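Local coordinates for protein Phi class glutathione transferase GSTF1 (Populus tremula x Populus tremuloides, PDB 4RI6) that probably conjugates glutathione to electrophilic compounds such as organic halides, releasing the halide as part of cellular detoxification, at residues Leu12-Thr22 with Phe164-Tyr175; Thr109-Leu117 with Ile133-Leu144. All coordinates share one frame; numbering follows the deposited sequence.

Contact 1: residues Leu12-Thr22 with Phe164-Tyr175; sequences LSTAVSRVLAT and FADLSHLPNGDY. With GSH (glutathione), chain C.
The interface between the thioredoxin-like N-terminal domain and the all-helical C-terminal domain of the glutathione transferase fold runs through this contact, where R18 on helix 14-25 grips S168 on helix 164-179. The two short helical segments run roughly antiparallel, their directions 140° apart, with their axes 8.5 Å apart. R18 is the central knob, set among F164, L167, S168 and P171. Its aliphatic part passes the F164 ring at about a right angle, and a bend at chi3 (-66°) then turns the guanidinium toward both the hydroxyl and the carbonyl of S168. The grip is side-on: NE donates to S168 OG at 2.9 Å, with the oxygen tilted out of the guanidinium plane, while NH2 reaches S168 O at 3.0 Å, close to that plane and nearly straight (161°). S69 holds NH1, and D106 is the further partner of S168 OG, which ties these polar groups into a buried network. Were R18 an alanine, S168 O and OG would probably both lose their arginine donor and a gap would open between F164 and P171. Towards the glutathione site, P171 CB packs against T14 CB at 3.5 Å, and a water bridges T14 OG1 to N172 OD1. The adjoining S13 binds glutathione: it stands at the N-cap, where its OG accepts from V16 N, and the same OG lies 3.2 Å from the glutathione sulfur SG2. At the other end of the helical segment, T22 OG1 donates to R18 O and meets F164 CE1 at the ring edge. At the start of the helix the Y175 ring presents its edge to T14 CG2, and just before it Y175 OH donates to L12 O at 2.6 Å, in the carbonyl plane and on a lone pair.

Contact 2: residues Thr109-Leu117 with Ile133-Leu144; sequences TFGPPSGDL and IKKNVDKLAKVL
Apolar helix-helix packing, in which L117 and L140 interlock, joins helix 93-122 to helix 130-150 within the C-terminal domain, with no direct hydrogen bond between the two segments. These segments run roughly antiparallel (146°), their axes 8.6 Å apart at closest approach. L117 enters a hole formed by I133, N136, V137 and L140: CG lies 3.7 Å from N136 CB, and CD2 reaches both I133 CD1 and V137 CG2. L140 returns the arrangement, sitting among F110, P113, S114 and L117. Reciprocal insertion of this kind is knobs-into-holes packing, here part of the helical bundle that forms the C-terminal domain of glutathione transferases. With CG anti to the backbone N (chi1 -179°), L140 sends CD1 to F110 CD1 at 3.5 Å and CD2 to S114 CB at 4.0 Å. S114 OG lies over one face of the F110 ring, off toward its rim, and its hydroxyl donates to F110 O from above the carbonyl plane; L144 CD2 lies at the ring edge. P113 brings its CB over the backbone of the partner helix, 3.7 Å from N136 O, while T109 CG2 meets V143 CG2 at 3.6 Å. T109 also packs on E68 of the second subunit. Water takes over at the solvent side, where the D116 carboxylate and the N136 amide are turned 57° apart. One water donates to D116 OD2 and accepts from N136 ND2, and another donates to both D116 OD2 and N136 OD1.

In the fold
From the N terminus, strand 5-8 leads into helix 14-25, which supplies the first side of contact 1. The chain then completes the four-stranded sheet and helix 69-79 before entering helix 93-122. Contact 2 pairs that helix with helix 130-150, closing a short loop of 15 residues. Helix 164-179 follows and returns to helix 14-25, so contact 1 closes a loop of 141 residues that encloses contact 2. Contact 2 is local to the C-terminal domain, whereas contact 1 joins both domains beside the glutathione site. Their centres lie about 16 Å apart, yet they touch: H169 packs against F110, and N172 probably makes a weak hydrogen bond to S114.

Contact 1: residues Leu12-Thr22 with Phe164-Tyr175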
loop_
_atom_site.group_PDB
_atom_site.type_symbol
_atom_site.label_atom_id
_atom_site.label_comp_id
_atom_site.label_asym_id
_atom_site.label_seq_id
_atom_site.Cartn_x
_atom_site.Cartn_y
_atom_site.Cartn_z
ATOM N N LEU A 12 20.628 -3.662 3.590
ATOM C CA LEU A 12 20.091 -5.032 3.451
ATOM C C LEU A 12 18.567 -5.054 3.577
ATOM O O LEU A 12 17.917 -6.002 3.141
ATOM C CB LEU A 12 20.714 -5.992 4.487
ATOM C CG LEU A 12 20.521 -5.668 5.981
ATOM C CD1 LEU A 12 19.184 -6.165 6.528
ATOM C CD2 LEU A 12 21.652 -6.251 6.798
ATOM N N SER A 13 17.983 -4.003 4.148
ATOM C CA SER A 13 16.531 -3.957 4.281
ATOM C C SER A 13 15.860 -3.680 2.937
ATOM O O SER A 13 16.255 -2.788 2.196
ATOM C CB SER A 13 16.109 -2.876 5.291
ATOM O OG SER A 13 14.815 -2.349 4.966
ATOM N N THR A 14 14.814 -4.427 2.643
ATOM C CA THR A 14 14.103 -4.241 1.377
ATOM C C THR A 14 13.467 -2.870 1.284
ATOM O O THR A 14 13.534 -2.229 0.243
ATOM C CB THR A 14 13.025 -5.302 1.191
ATOM O OG1 THR A 14 12.214 -5.351 2.368
ATOM C CG2 THR A 14 13.650 -6.660 0.958
ATOM N N ALA A 15 12.840 -2.425 2.374
ATOM C CA ALA A 15 12.197 -1.119 2.370
ATOM C C ALA A 15 13.209 0.023 2.276
ATOM O O ALA A 15 12.967 1.018 1.607
ATOM C CB ALA A 15 11.317 -0.963 3.606
ATOM N N VAL A 16 14.343 -0.100 2.951
ATOM C CA VAL A 16 15.418 0.878 2.758
ATOM C C VAL A 16 15.901 0.880 1.292
ATOM O O VAL A 16 16.120 1.926 0.695
ATOM C CB VAL A 16 16.630 0.595 3.698
ATOM C CG1 VAL A 16 17.803 1.540 3.385
ATOM C CG2 VAL A 16 16.212 0.719 5.179
ATOM N N SER A 17 16.076 -0.305 0.726
ATOM C CA SER A 17 16.545 -0.439 -0.654
ATOM C C SER A 17 15.617 0.246 -1.650
ATOM O O SER A 17 16.069 0.844 -2.627
ATOM C CB SER A 17 16.701 -1.924 -1.026
ATOM O OG SER A 17 17.844 -2.478 -0.394
ATOM N N ARG A 18 14.321 0.150 -1.402
ATOM C CA ARG A 18 13.329 0.829 -2.219
ATOM C C ARG A 18 13.587 2.329 -2.215
ATOM O O ARG A 18 13.579 2.978 -3.258
ATOM C CB ARG A 18 11.921 0.516 -1.710
ATOM C CG ARG A 18 10.817 1.214 -2.476
ATOM C CD ARG A 18 9.413 0.867 -1.949
ATOM N NE ARG A 18 9.170 -0.535 -2.217
ATOM C CZ ARG A 18 9.244 -1.521 -1.336
ATOM N NH1 ARG A 18 9.493 -1.290 -0.051
ATOM N NH2 ARG A 18 9.065 -2.755 -1.762
ATOM N N VAL A 19 13.845 2.885 -1.042
ATOM C CA VAL A 19 14.091 4.314 -0.963
ATOM C C VAL A 19 15.420 4.697 -1.628
ATOM O O VAL A 19 15.497 5.698 -2.349
ATOM C CB VAL A 19 14.054 4.791 0.509
ATOM C CG1 VAL A 19 14.516 6.226 0.638
ATOM C CG2 VAL A 19 12.657 4.649 1.062
ATOM N N LEU A 20 16.462 3.904 -1.390
ATOM C CA LEU A 20 17.771 4.200 -1.953
ATOM C C LEU A 20 17.735 4.202 -3.463
ATOM O O LEU A 20 18.316 5.076 -4.105
ATOM C CB LEU A 20 18.821 3.195 -1.465
ATOM C CG LEU A 20 19.150 3.230 0.023
ATOM C CD1 LEU A 20 20.182 2.179 0.362
ATOM C CD2 LEU A 20 19.684 4.595 0.419
ATOM N N ALA A 21 17.062 3.216 -4.043
ATOM C CA ALA A 21 16.982 3.132 -5.484
ATOM C C ALA A 21 16.271 4.364 -6.036
ATOM O O ALA A 21 16.663 4.894 -7.083
ATOM C CB ALA A 21 16.269 1.861 -5.905
ATOM N N THR A 22 15.234 4.817 -5.334
ATOM C CA THR A 22 14.502 6.004 -5.748
ATOM C C THR A 22 15.360 7.259 -5.681
ATOM O O THR A 22 15.382 8.044 -6.626
ATOM C CB THR A 22 13.237 6.174 -4.888
ATOM O OG1 THR A 22 12.423 5.006 -5.052
ATOM C CG2 THR A 22 12.449 7.425 -5.288
ATOM N N PHE A 164 8.228 3.763 -11.034
ATOM C CA PHE A 164 8.285 3.368 -9.644
ATOM C C PHE A 164 7.576 2.035 -9.399
ATOM O O PHE A 164 7.932 1.293 -8.480
ATOM C CB PHE A 164 7.683 4.459 -8.738
ATOM C CG PHE A 164 7.861 4.157 -7.295
ATOM C CD1 PHE A 164 9.115 4.243 -6.725
ATOM C CD2 PHE A 164 6.814 3.687 -6.521
ATOM C CE1 PHE A 164 9.321 3.905 -5.431
ATOM C CE2 PHE A 164 7.021 3.359 -5.205
ATOM C CZ PHE A 164 8.275 3.475 -4.662
ATOM N N ALA A 165 6.571 1.714 -10.208
ATOM C CA ALA A 165 5.904 0.424 -10.052
ATOM C C ALA A 165 6.900 -0.709 -10.210
ATOM O O ALA A 165 6.907 -1.644 -9.414
ATOM C CB ALA A 165 4.776 0.274 -11.028
ATOM N N ASP A 166 7.744 -0.639 -11.234
ATOM C CA ASP A 166 8.764 -1.675 -11.426
ATOM C C ASP A 166 9.792 -1.631 -10.304
ATOM O O ASP A 166 10.148 -2.664 -9.726
ATOM C CB ASP A 166 9.443 -1.511 -12.775
ATOM C CG ASP A 166 8.447 -1.380 -13.896
ATOM O OD1 ASP A 166 7.818 -2.396 -14.270
ATOM O OD2 ASP A 166 8.303 -0.255 -14.404
ATOM N N LEU A 167 10.242 -0.419 -9.983
ATOM C CA LEU A 167 11.249 -0.212 -8.953
ATOM C C LEU A 167 10.825 -0.866 -7.652
ATOM O O LEU A 167 11.620 -1.549 -7.006
ATOM C CB LEU A 167 11.519 1.285 -8.763
ATOM C CG LEU A 167 12.663 1.693 -7.841
ATOM C CD1 LEU A 167 13.109 3.112 -8.169
ATOM C CD2 LEU A 167 12.272 1.580 -6.357
ATOM N N SER A 168 9.552 -0.728 -7.309
ATOM C CA SER A 168 9.092 -1.187 -6.020
ATOM C C SER A 168 9.151 -2.720 -5.876
ATOM O O SER A 168 9.170 -3.224 -4.736
ATOM C CB SER A 168 7.662 -0.654 -5.785
ATOM O OG SER A 168 7.318 -0.655 -4.421
ATOM N N HIS A 169 9.205 -3.440 -7.011
ATOM C CA HIS A 169 9.337 -4.903 -7.016
ATOM C C HIS A 169 10.777 -5.399 -6.855
ATOM O O HIS A 169 11.004 -6.570 -6.563
ATOM C CB HIS A 169 8.770 -5.498 -8.300
ATOM C CG HIS A 169 7.290 -5.419 -8.408
ATOM N ND1 HIS A 169 6.611 -4.252 -8.709
ATOM C CD2 HIS A 169 6.338 -6.368 -8.228
ATOM C CE1 HIS A 169 5.310 -4.490 -8.701
ATOM N NE2 HIS A 169 5.117 -5.763 -8.409
ATOM N N LEU A 170 11.740 -4.511 -7.052
ATOM C CA LEU A 170 13.135 -4.920 -7.026
ATOM C C LEU A 170 13.575 -5.535 -5.683
ATOM O O LEU A 170 14.255 -6.559 -5.691
ATOM C CB LEU A 170 14.044 -3.738 -7.384
ATOM C CG LEU A 170 14.066 -3.390 -8.876
ATOM C CD1 LEU A 170 14.711 -2.026 -9.134
ATOM C CD2 LEU A 170 14.789 -4.471 -9.669
ATOM N N PRO A 171 13.194 -4.940 -4.532
ATOM C CA PRO A 171 13.820 -5.479 -3.306
ATOM C C PRO A 171 13.448 -6.930 -2.981
ATOM O O PRO A 171 14.338 -7.738 -2.705
ATOM C CB PRO A 171 13.334 -4.516 -2.219
ATOM C CG PRO A 171 13.109 -3.224 -2.957
ATOM C CD PRO A 171 12.539 -3.641 -4.286
ATOM N N ASN A 172 12.167 -7.282 -3.028
ATOM C CA ASN A 172 11.801 -8.659 -2.726
ATOM C C ASN A 172 12.171 -9.573 -3.880
ATOM O O ASN A 172 12.602 -10.707 -3.672
ATOM C CB ASN A 172 10.316 -8.792 -2.401
ATOM C CG ASN A 172 9.987 -8.280 -1.020
ATOM O OD1 ASN A 172 10.864 -8.147 -0.172
ATOM N ND2 ASN A 172 8.722 -8.010 -0.779
ATOM N N GLY A 173 11.988 -9.094 -5.103
ATOM C CA GLY A 173 12.332 -9.887 -6.264
ATOM C C GLY A 173 13.790 -10.297 -6.256
ATOM O O GLY A 173 14.126 -11.461 -6.506
ATOM N N ASP A 174 14.674 -9.359 -5.929
ATOM C CA ASP A 174 16.100 -9.627 -6.046
ATOM C C ASP A 174 16.514 -10.646 -4.995
ATOM O O ASP A 174 17.317 -11.539 -5.272
ATOM C CB ASP A 174 16.923 -8.329 -5.909
ATOM C CG ASP A 174 18.349 -8.474 -6.462
ATOM O OD1 ASP A 174 19.179 -9.061 -5.762
ATOM O OD2 ASP A 174 18.640 -8.037 -7.601
ATOM N N TYR A 175 15.952 -10.550 -3.792
ATOM C CA TYR A 175 16.311 -11.532 -2.780
ATOM C C TYR A 175 15.823 -12.922 -3.186
ATOM O O TYR A 175 16.541 -13.909 -3.018
ATOM C CB TYR A 175 15.741 -11.148 -1.415
ATOM C CG TYR A 175 16.650 -10.290 -0.547
ATOM C CD1 TYR A 175 17.916 -10.715 -0.188
ATOM C CD2 TYR A 175 16.210 -9.068 -0.051
ATOM C CE1 TYR A 175 18.725 -9.925 0.623
ATOM C CE2 TYR A 175 17.008 -8.279 0.757
ATOM C CZ TYR A 175 18.269 -8.721 1.096
ATOM O OH TYR A 175 19.096 -7.973 1.909
HETATM N N1 GSH C . 5.823 -0.923 5.392
HETATM C CA1 GSH C . 7.122 -0.450 5.836
HETATM C C1 GSH C . 7.878 0.366 4.807
HETATM O O11 GSH C . 7.681 0.066 3.647
HETATM O O12 GSH C . 8.632 1.315 5.124
HETATM C CB1 GSH C . 7.857 -1.745 6.096
HETATM C CG1 GSH C . 8.957 -1.485 7.081
HETATM C CD1 GSH C . 9.557 -2.791 7.516
HETATM O OE1 GSH C . 8.901 -3.786 7.754
HETATM N N2 GSH C . 10.864 -2.721 7.637
HETATM C CA2 GSH C . 11.736 -3.769 8.069
HETATM C C2 GSH C . 12.073 -3.498 9.510
HETATM O O2 GSH C . 12.184 -2.348 9.865
HETATM C CB2 GSH C . 12.947 -3.705 7.129
HETATM S SG2 GSH C . 12.714 -4.686 5.631
HETATM N N3 GSH C . 12.239 -4.563 10.303
HETATM C CA3 GSH C . 12.647 -4.456 11.688
HETATM C C3 GSH C . 11.481 -4.494 12.639
HETATM O O31 GSH C . 10.321 -4.528 12.176
HETATM O O32 GSH C . 11.722 -4.490 13.862
HETATM O O HOH W 1 10.587 -7.469 2.391
#

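Contact 2: residues Thr109-Leu117 with Ile133-Leu144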
loop_
_atom_site.group_PDB
_atom_site.type_symbol
_atom_site.label_atom_id
_atom_site.label_comp_id
_atom_site.label_asym_id
_atom_site.label_seq_id
_atom_site.Cartn_x
_atom_site.Cartn_y
_atom_site.Cartn_z
ATOM N N THR A 109 -0.554 -6.955 -3.215
ATOM C CA THR A 109 -0.709 -8.244 -3.901
ATOM C C THR A 109 0.614 -9.036 -4.025
ATOM O O THR A 109 0.707 -10.177 -3.588
ATOM C CB THR A 109 -1.357 -7.987 -5.282
ATOM O OG1 THR A 109 -2.614 -7.338 -5.054
ATOM C CG2 THR A 109 -1.560 -9.291 -6.053
ATOM N N PHE A 110 1.625 -8.414 -4.608
ATOM C CA PHE A 110 2.947 -9.023 -4.762
ATOM C C PHE A 110 3.745 -8.992 -3.463
ATOM O O PHE A 110 4.372 -9.960 -3.090
ATOM C CB PHE A 110 3.708 -8.282 -5.872
ATOM C CG PHE A 110 5.172 -8.639 -6.001
ATOM C CD1 PHE A 110 5.571 -9.658 -6.839
ATOM C CD2 PHE A 110 6.150 -7.928 -5.309
ATOM C CE1 PHE A 110 6.905 -9.987 -6.985
ATOM C CE2 PHE A 110 7.497 -8.243 -5.461
ATOM C CZ PHE A 110 7.868 -9.276 -6.318
ATOM N N GLY A 111 3.692 -7.860 -2.784
ATOM C CA GLY A 111 4.511 -7.608 -1.613
ATOM C C GLY A 111 4.304 -8.560 -0.441
ATOM O O GLY A 111 5.265 -9.035 0.154
ATOM N N PRO A 112 3.042 -8.824 -0.084
ATOM C CA PRO A 112 2.857 -9.716 1.066
ATOM C C PRO A 112 3.471 -11.131 0.908
ATOM O O PRO A 112 4.256 -11.522 1.779
ATOM C CB PRO A 112 1.335 -9.745 1.230
ATOM C CG PRO A 112 0.914 -8.385 0.708
ATOM C CD PRO A 112 1.801 -8.126 -0.461
ATOM N N PRO A 113 3.143 -11.877 -0.158
ATOM C CA PRO A 113 3.749 -13.215 -0.219
ATOM C C PRO A 113 5.240 -13.185 -0.503
ATOM O O PRO A 113 5.970 -14.005 0.049
ATOM C CB PRO A 113 2.987 -13.894 -1.364
ATOM C CG PRO A 113 2.510 -12.760 -2.199
ATOM C CD PRO A 113 2.130 -11.697 -1.214
ATOM N N SER A 114 5.686 -12.272 -1.352
ATOM C CA SER A 114 7.114 -12.210 -1.645
ATOM C C SER A 114 7.889 -11.783 -0.405
ATOM O O SER A 114 8.933 -12.346 -0.107
ATOM C CB SER A 114 7.406 -11.273 -2.829
ATOM O OG SER A 114 7.098 -9.921 -2.535
ATOM N N GLY A 115 7.390 -10.792 0.320
ATOM C CA GLY A 115 8.033 -10.361 1.542
ATOM C C GLY A 115 8.055 -11.420 2.632
ATOM O O GLY A 115 9.029 -11.543 3.372
ATOM N N ASP A 116 6.980 -12.185 2.758
ATOM C CA ASP A 116 6.960 -13.247 3.760
ATOM C C ASP A 116 7.947 -14.357 3.407
ATOM O O ASP A 116 8.577 -14.931 4.292
ATOM C CB ASP A 116 5.557 -13.835 3.914
ATOM C CG ASP A 116 4.591 -12.883 4.569
ATOM O OD1 ASP A 116 5.034 -11.855 5.131
ATOM O OD2 ASP A 116 3.376 -13.177 4.519
ATOM N N LEU A 117 8.044 -14.690 2.118
ATOM C CA LEU A 117 9.053 -15.646 1.674
ATOM C C LEU A 117 10.465 -15.136 1.984
ATOM O O LEU A 117 11.282 -15.867 2.542
ATOM C CB LEU A 117 8.898 -15.922 0.175
ATOM C CG LEU A 117 7.731 -16.817 -0.237
ATOM C CD1 LEU A 117 7.558 -16.743 -1.757
ATOM C CD2 LEU A 117 7.980 -18.255 0.224
ATOM N N ILE A 133 5.805 -21.895 3.389
ATOM C CA ILE A 133 6.584 -21.539 2.216
ATOM C C ILE A 133 5.777 -21.886 0.957
ATOM O O ILE A 133 5.630 -21.060 0.064
ATOM C CB ILE A 133 7.941 -22.265 2.175
ATOM C CG1 ILE A 133 8.853 -21.796 3.300
ATOM C CG2 ILE A 133 8.620 -22.031 0.833
ATOM C CD1 ILE A 133 9.250 -20.341 3.234
ATOM N N LYS A 134 5.242 -23.103 0.898
ATOM C CA LYS A 134 4.477 -23.522 -0.281
ATOM C C LYS A 134 3.265 -22.612 -0.496
ATOM O O LYS A 134 2.956 -22.238 -1.623
ATOM C CB LYS A 134 4.033 -24.985 -0.180
ATOM C CG LYS A 134 3.078 -25.388 -1.332
ATOM C CD LYS A 134 2.585 -26.823 -1.234
ATOM C CE LYS A 134 1.238 -26.994 -1.904
ATOM N NZ LYS A 134 1.349 -26.740 -3.353
ATOM N N LYS A 135 2.577 -22.268 0.582
ATOM C CA LYS A 135 1.406 -21.400 0.489
ATOM C C LYS A 135 1.756 -20.058 -0.160
ATOM O O LYS A 135 1.018 -19.562 -1.026
ATOM C CB LYS A 135 0.809 -21.192 1.875
ATOM C CG LYS A 135 -0.482 -20.416 1.920
ATOM C CD LYS A 135 -1.128 -20.578 3.305
ATOM C CE LYS A 135 -2.217 -19.543 3.581
ATOM N NZ LYS A 135 -3.163 -19.378 2.446
ATOM N N ASN A 136 2.879 -19.472 0.248
ATOM C CA ASN A 136 3.273 -18.171 -0.295
ATOM C C ASN A 136 3.891 -18.253 -1.686
ATOM O O ASN A 136 3.675 -17.366 -2.502
ATOM C CB ASN A 136 4.224 -17.480 0.677
ATOM C CG ASN A 136 3.491 -16.944 1.883
ATOM O OD1 ASN A 136 2.359 -16.459 1.746
ATOM N ND2 ASN A 136 4.107 -17.038 3.057
ATOM N N VAL A 137 4.657 -19.310 -1.959
ATOM C CA VAL A 137 5.111 -19.594 -3.316
ATOM C C VAL A 137 3.915 -19.681 -4.250
ATOM O O VAL A 137 3.925 -19.092 -5.316
ATOM C CB VAL A 137 5.916 -20.906 -3.366
ATOM C CG1 VAL A 137 6.079 -21.425 -4.794
ATOM C CG2 VAL A 137 7.277 -20.718 -2.692
ATOM N N ASP A 138 2.888 -20.421 -3.862
ATOM C CA ASP A 138 1.750 -20.606 -4.751
ATOM C C ASP A 138 1.002 -19.285 -4.963
ATOM O O ASP A 138 0.531 -18.992 -6.057
ATOM C CB ASP A 138 0.792 -21.678 -4.203
ATOM C CG ASP A 138 1.340 -23.102 -4.324
ATOM O OD1 ASP A 138 2.333 -23.337 -5.052
ATOM O OD2 ASP A 138 0.738 -24.006 -3.694
ATOM N N LYS A 139 0.845 -18.498 -3.907
ATOM C CA LYS A 139 0.264 -17.156 -4.043
ATOM C C LYS A 139 1.069 -16.287 -5.000
ATOM O O LYS A 139 0.522 -15.591 -5.837
ATOM C CB LYS A 139 0.182 -16.461 -2.685
ATOM C CG LYS A 139 -0.943 -16.920 -1.821
ATOM C CD LYS A 139 -0.971 -16.098 -0.553
ATOM C CE LYS A 139 -2.116 -16.494 0.369
ATOM N NZ LYS A 139 -2.040 -15.714 1.633
ATOM N N LEU A 140 2.385 -16.316 -4.870
ATOM C CA LEU A 140 3.198 -15.447 -5.677
ATOM C C LEU A 140 3.174 -15.919 -7.134
ATOM O O LEU A 140 3.183 -15.108 -8.057
ATOM C CB LEU A 140 4.624 -15.410 -5.125
ATOM C CG LEU A 140 5.619 -14.510 -5.864
ATOM C CD1 LEU A 140 5.107 -13.073 -6.021
ATOM C CD2 LEU A 140 6.965 -14.513 -5.144
ATOM N N ALA A 141 3.146 -17.230 -7.331
ATOM C CA ALA A 141 3.055 -17.793 -8.665
ATOM C C ALA A 141 1.809 -17.296 -9.381
ATOM O O ALA A 141 1.866 -16.939 -10.568
ATOM C CB ALA A 141 3.085 -19.308 -8.601
ATOM N N LYS A 142 0.688 -17.245 -8.664
ATOM C CA LYS A 142 -0.553 -16.725 -9.237
ATOM C C LYS A 142 -0.425 -15.254 -9.635
ATOM O O LYS A 142 -0.902 -14.855 -10.693
ATOM C CB LYS A 142 -1.724 -16.917 -8.257
ATOM C CG LYS A 142 -2.147 -18.391 -8.100
ATOM C CD LYS A 142 -3.117 -18.849 -9.180
ATOM C CE LYS A 142 -2.915 -20.327 -9.524
ATOM N NZ LYS A 142 -3.617 -20.778 -10.770
ATOM N N VAL A 143 0.198 -14.443 -8.787
ATOM C CA VAL A 143 0.458 -13.060 -9.142
ATOM C C VAL A 143 1.319 -12.968 -10.404
ATOM O O VAL A 143 1.044 -12.185 -11.313
ATOM C CB VAL A 143 1.160 -12.325 -7.983
ATOM C CG1 VAL A 143 1.525 -10.929 -8.362
ATOM C CG2 VAL A 143 0.264 -12.303 -6.753
ATOM N N LEU A 144 2.389 -13.746 -10.442
ATOM C CA LEU A 144 3.324 -13.662 -11.570
ATOM C C LEU A 144 2.732 -14.220 -12.864
ATOM O O LEU A 144 3.155 -13.805 -13.951
ATOM C CB LEU A 144 4.629 -14.365 -11.217
ATOM C CG LEU A 144 5.420 -13.652 -10.102
ATOM C CD1 LEU A 144 6.659 -14.462 -9.737
ATOM C CD2 LEU A 144 5.823 -12.206 -10.492
HETATM O O HOH W 2 3.073 -15.674 5.481
HETATM O O HOH W 3 6.766 -17.650 3.868
HETATM O O HOH W 4 1.697 -13.942 2.267
#